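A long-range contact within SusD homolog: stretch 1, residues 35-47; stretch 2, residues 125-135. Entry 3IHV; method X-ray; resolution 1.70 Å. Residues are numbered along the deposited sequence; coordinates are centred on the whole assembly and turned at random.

Stretch 1 35-47: AMYGYYLSILFNL
Stretch 2, residues 125-135: GMFYFELVRRF

How do the backbones lie? Residues 125-135 form regular helix, while stretch 1 has wider pi-type turns at 35-38 and 40-44. Both run the same way, with CA atoms of M36 and F127 9.7 Å apart, L41 and E130 8.6 Å, and F45 and R134 9.3 Å, so side chains fill the gap.

What do M36 and Y37 meet? Selenomethionine M36 (m, m, m) brings CE to 3.7 Å from CE1 of F127 (chi1 m), an apolar contact. Y37 (chi1 m, chi2 -80°) rests CE2 3.5 Å from CE of extended selenomethionine M126 (t, t, t), and its OH donates to OE2 of E130 (m, m, chi3 28°) at 2.7 Å.

How does L41 sit beside charge? L41 (m, t) lays CD2 over one guanidinium face of R134, 3.5 Å from NE, leaving the guanidinium edge free for polar partners. NE of R134 bridges to OE1 of E130 at 2.9 Å. Water 1 donates to L41 O (2.8 Å) and E130 OE2 (2.6 Å), and accepts from R134 NH2 (2.9 Å).

What closes the contact? F45, just past its helix, places CB 3.6 Å from R134 NH1. R134 (m, t, t, chi4 -84°) donates from NH2 to OD1 of N46 (chi1 m) at 2.9 Å, while N46 ND2 donates to L41 O at 2.9 Å, steadying the amide.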

# COMPACT_ATOMS: atom_id res chain seq x y z
N ALA A 35 5.11 -12.47 -2.01
CA ALA A 35 4.71 -12.35 -0.62
C ALA A 35 4.87 -10.96 -0.02
O ALA A 35 4.48 -10.70 1.12
CB ALA A 35 5.49 -13.40 0.24
N MSE A 36 5.52 -10.07 -0.77
CA MSE A 36 5.68 -8.67 -0.44
C MSE A 36 4.75 -7.88 -1.39
O MSE A 36 3.56 -8.19 -1.43
CB MSE A 36 7.16 -8.26 -0.56
CG MSE A 36 8.06 -9.02 0.39
SE MSE A 36 7.92 -8.40 2.23
CE MSE A 36 8.75 -6.63 2.03
N TYR A 37 5.26 -6.93 -2.18
CA TYR A 37 4.34 -6.06 -2.94
C TYR A 37 3.90 -6.60 -4.29
O TYR A 37 3.09 -5.96 -4.96
CB TYR A 37 4.92 -4.61 -3.00
CG TYR A 37 5.12 -4.07 -1.60
CD1 TYR A 37 4.05 -3.57 -0.90
CD2 TYR A 37 6.36 -4.14 -0.96
CE1 TYR A 37 4.19 -3.14 0.41
CE2 TYR A 37 6.51 -3.69 0.35
CZ TYR A 37 5.44 -3.21 1.02
OH TYR A 37 5.60 -2.80 2.33
N GLY A 38 4.43 -7.75 -4.72
CA GLY A 38 3.96 -8.33 -5.96
C GLY A 38 2.50 -8.77 -5.85
O GLY A 38 1.79 -8.78 -6.87
N TYR A 39 2.04 -9.07 -4.63
CA TYR A 39 0.68 -9.60 -4.41
C TYR A 39 0.16 -9.51 -3.00
O TYR A 39 -0.88 -8.90 -2.76
CB TYR A 39 0.65 -11.05 -4.93
CG TYR A 39 -0.64 -11.82 -4.80
CD1 TYR A 39 -1.87 -11.21 -4.94
CD2 TYR A 39 -0.61 -13.19 -4.72
CE1 TYR A 39 -3.06 -11.95 -4.85
CE2 TYR A 39 -1.79 -13.94 -4.64
CZ TYR A 39 -3.00 -13.30 -4.67
OH TYR A 39 -4.14 -14.04 -4.60
N TYR A 40 0.85 -10.08 -2.00
CA TYR A 40 0.21 -10.13 -0.69
C TYR A 40 0.07 -8.79 0.03
O TYR A 40 -1.01 -8.42 0.50
CB TYR A 40 0.86 -11.16 0.26
CG TYR A 40 0.99 -12.59 -0.25
CD1 TYR A 40 0.32 -13.06 -1.35
CD2 TYR A 40 1.73 -13.50 0.48
CE1 TYR A 40 0.46 -14.39 -1.76
CE2 TYR A 40 1.91 -14.78 0.08
CZ TYR A 40 1.27 -15.24 -1.05
OH TYR A 40 1.44 -16.53 -1.45
N LEU A 41 1.17 -8.05 0.16
CA LEU A 41 1.13 -6.77 0.85
C LEU A 41 0.51 -5.64 0.02
O LEU A 41 0.18 -4.60 0.59
CB LEU A 41 2.53 -6.33 1.29
CG LEU A 41 3.17 -7.15 2.40
CD1 LEU A 41 4.60 -6.59 2.67
CD2 LEU A 41 2.35 -7.18 3.71
N SER A 42 0.48 -5.82 -1.31
CA SER A 42 -0.14 -4.82 -2.18
C SER A 42 -1.63 -5.06 -2.28
O SER A 42 -2.46 -4.14 -2.04
CB SER A 42 0.49 -4.87 -3.55
OG SER A 42 0.51 -6.21 -4.05
N ILE A 43 -2.00 -6.30 -2.56
CA ILE A 43 -3.40 -6.59 -2.88
C ILE A 43 -4.15 -7.48 -1.91
O ILE A 43 -5.13 -7.05 -1.33
CB ILE A 43 -3.47 -7.26 -4.30
CG1 ILE A 43 -2.91 -6.34 -5.39
CG2 ILE A 43 -4.92 -7.73 -4.64
CD1 ILE A 43 -2.67 -7.06 -6.74
N LEU A 44 -3.63 -8.67 -1.68
CA LEU A 44 -4.40 -9.73 -1.03
C LEU A 44 -4.76 -9.47 0.41
O LEU A 44 -5.87 -9.79 0.81
CB LEU A 44 -3.68 -11.09 -1.13
CG LEU A 44 -4.44 -12.36 -0.74
CD1 LEU A 44 -5.71 -12.58 -1.63
CD2 LEU A 44 -3.48 -13.58 -0.78
N PHE A 45 -3.85 -8.88 1.17
CA PHE A 45 -4.09 -8.68 2.60
C PHE A 45 -4.83 -7.40 2.91
O PHE A 45 -5.01 -7.09 4.10
CB PHE A 45 -2.76 -8.65 3.38
CG PHE A 45 -1.93 -9.93 3.30
CD1 PHE A 45 -2.41 -11.13 2.78
CD2 PHE A 45 -0.70 -9.95 3.94
CE1 PHE A 45 -1.62 -12.27 2.79
CE2 PHE A 45 0.07 -11.10 3.95
CZ PHE A 45 -0.41 -12.25 3.36
N ASN A 46 -5.27 -6.67 1.89
CA ASN A 46 -5.88 -5.36 2.07
C ASN A 46 -7.34 -5.32 1.67
O ASN A 46 -7.90 -4.24 1.51
CB ASN A 46 -5.09 -4.37 1.22
CG ASN A 46 -3.64 -4.27 1.68
OD1 ASN A 46 -3.39 -4.31 2.86
ND2 ASN A 46 -2.69 -4.14 0.74
N LEU A 47 -7.93 -6.48 1.48
CA LEU A 47 -9.32 -6.56 1.07
C LEU A 47 -10.27 -6.71 2.23
O LEU A 47 -9.89 -7.00 3.38
CB LEU A 47 -9.48 -7.71 0.09
CG LEU A 47 -8.80 -7.50 -1.25
CD1 LEU A 47 -8.68 -8.85 -1.96
CD2 LEU A 47 -9.56 -6.48 -2.12
N GLY A 125 13.07 0.03 8.42
CA GLY A 125 11.94 0.69 9.11
C GLY A 125 10.61 0.33 8.45
O GLY A 125 9.63 0.04 9.13
N MSE A 126 10.61 0.32 7.11
CA MSE A 126 9.43 -0.03 6.32
C MSE A 126 9.03 -1.50 6.62
O MSE A 126 7.85 -1.80 6.82
CB MSE A 126 9.71 0.18 4.83
CG MSE A 126 8.51 -0.05 3.96
SE MSE A 126 9.02 0.48 2.15
CE MSE A 126 7.74 -0.52 1.06
N PHE A 127 10.02 -2.41 6.65
CA PHE A 127 9.73 -3.83 6.91
C PHE A 127 9.19 -4.02 8.33
O PHE A 127 8.17 -4.70 8.53
CB PHE A 127 10.97 -4.71 6.73
CG PHE A 127 11.59 -4.64 5.36
CD1 PHE A 127 10.84 -4.39 4.22
CD2 PHE A 127 12.94 -4.82 5.22
CE1 PHE A 127 11.45 -4.35 2.96
CE2 PHE A 127 13.53 -4.77 3.99
CZ PHE A 127 12.80 -4.54 2.88
N TYR A 128 9.82 -3.39 9.31
CA TYR A 128 9.31 -3.45 10.69
C TYR A 128 7.96 -2.80 10.84
O TYR A 128 7.17 -3.24 11.68
CB TYR A 128 10.27 -2.91 11.73
CG TYR A 128 11.32 -3.90 12.15
CD1 TYR A 128 11.00 -4.97 12.95
CD2 TYR A 128 12.63 -3.76 11.73
CE1 TYR A 128 11.96 -5.89 13.33
CE2 TYR A 128 13.59 -4.68 12.11
CZ TYR A 128 13.25 -5.72 12.91
OH TYR A 128 14.22 -6.61 13.26
N PHE A 129 7.68 -1.75 10.06
CA PHE A 129 6.38 -1.11 10.14
C PHE A 129 5.31 -2.09 9.71
O PHE A 129 4.28 -2.19 10.35
CB PHE A 129 6.35 0.15 9.25
CG PHE A 129 5.03 0.90 9.28
CD1 PHE A 129 4.37 1.15 10.47
CD2 PHE A 129 4.49 1.42 8.14
CE1 PHE A 129 3.19 1.84 10.53
CE2 PHE A 129 3.28 2.15 8.20
CZ PHE A 129 2.67 2.36 9.40
N GLU A 130 5.52 -2.76 8.57
CA GLU A 130 4.57 -3.77 8.11
C GLU A 130 4.39 -4.86 9.17
O GLU A 130 3.26 -5.26 9.44
CB GLU A 130 4.97 -4.42 6.77
CG GLU A 130 4.92 -3.49 5.58
CD GLU A 130 3.51 -3.22 5.03
OE1 GLU A 130 2.53 -3.29 5.80
OE2 GLU A 130 3.39 -2.91 3.81
N LEU A 131 5.49 -5.33 9.74
CA LEU A 131 5.40 -6.38 10.76
C LEU A 131 4.60 -5.91 11.95
O LEU A 131 3.67 -6.58 12.40
CB LEU A 131 6.78 -6.84 11.26
CG LEU A 131 7.59 -7.80 10.40
CD1 LEU A 131 9.03 -7.95 10.92
CD2 LEU A 131 6.85 -9.17 10.34
N VAL A 132 4.95 -4.76 12.48
CA VAL A 132 4.27 -4.33 13.68
C VAL A 132 2.78 -4.00 13.46
O VAL A 132 1.94 -4.33 14.31
CB VAL A 132 5.00 -3.16 14.39
CG1 VAL A 132 4.76 -1.78 13.67
CG2 VAL A 132 4.58 -3.08 15.85
N ARG A 133 2.43 -3.37 12.34
CA ARG A 133 1.05 -2.99 12.16
C ARG A 133 0.20 -4.21 11.79
O ARG A 133 -0.99 -4.25 12.15
CB ARG A 133 0.86 -1.84 11.13
CG ARG A 133 1.05 -2.23 9.67
CD ARG A 133 1.08 -0.97 8.84
NE ARG A 133 1.19 -1.24 7.43
CZ ARG A 133 0.73 -0.44 6.48
NH1 ARG A 133 0.04 0.63 6.78
NH2 ARG A 133 0.90 -0.77 5.22
N ARG A 134 0.75 -5.18 11.08
CA ARG A 134 -0.02 -6.33 10.64
C ARG A 134 -0.07 -7.49 11.63
O ARG A 134 -1.08 -8.21 11.69
CB ARG A 134 0.46 -6.82 9.26
CG ARG A 134 0.28 -5.76 8.19
CD ARG A 134 0.74 -6.22 6.81
NE ARG A 134 0.41 -5.21 5.82
CZ ARG A 134 -0.77 -5.08 5.21
NH1 ARG A 134 -1.80 -5.89 5.44
NH2 ARG A 134 -0.92 -4.07 4.36
N PHE A 135 1.02 -7.67 12.39
CA PHE A 135 1.17 -8.76 13.32
C PHE A 135 1.17 -8.36 14.78
O PHE A 135 1.08 -9.22 15.64
CB PHE A 135 2.42 -9.58 13.00
CG PHE A 135 2.37 -10.29 11.66
CD1 PHE A 135 1.76 -11.55 11.54
CD2 PHE A 135 2.92 -9.73 10.52
CE1 PHE A 135 1.72 -12.24 10.32
CE2 PHE A 135 2.88 -10.43 9.31
CZ PHE A 135 2.28 -11.67 9.21
O HOH W 1 1.10 -2.96 2.68
O HOH W 2 -4.69 -4.73 5.61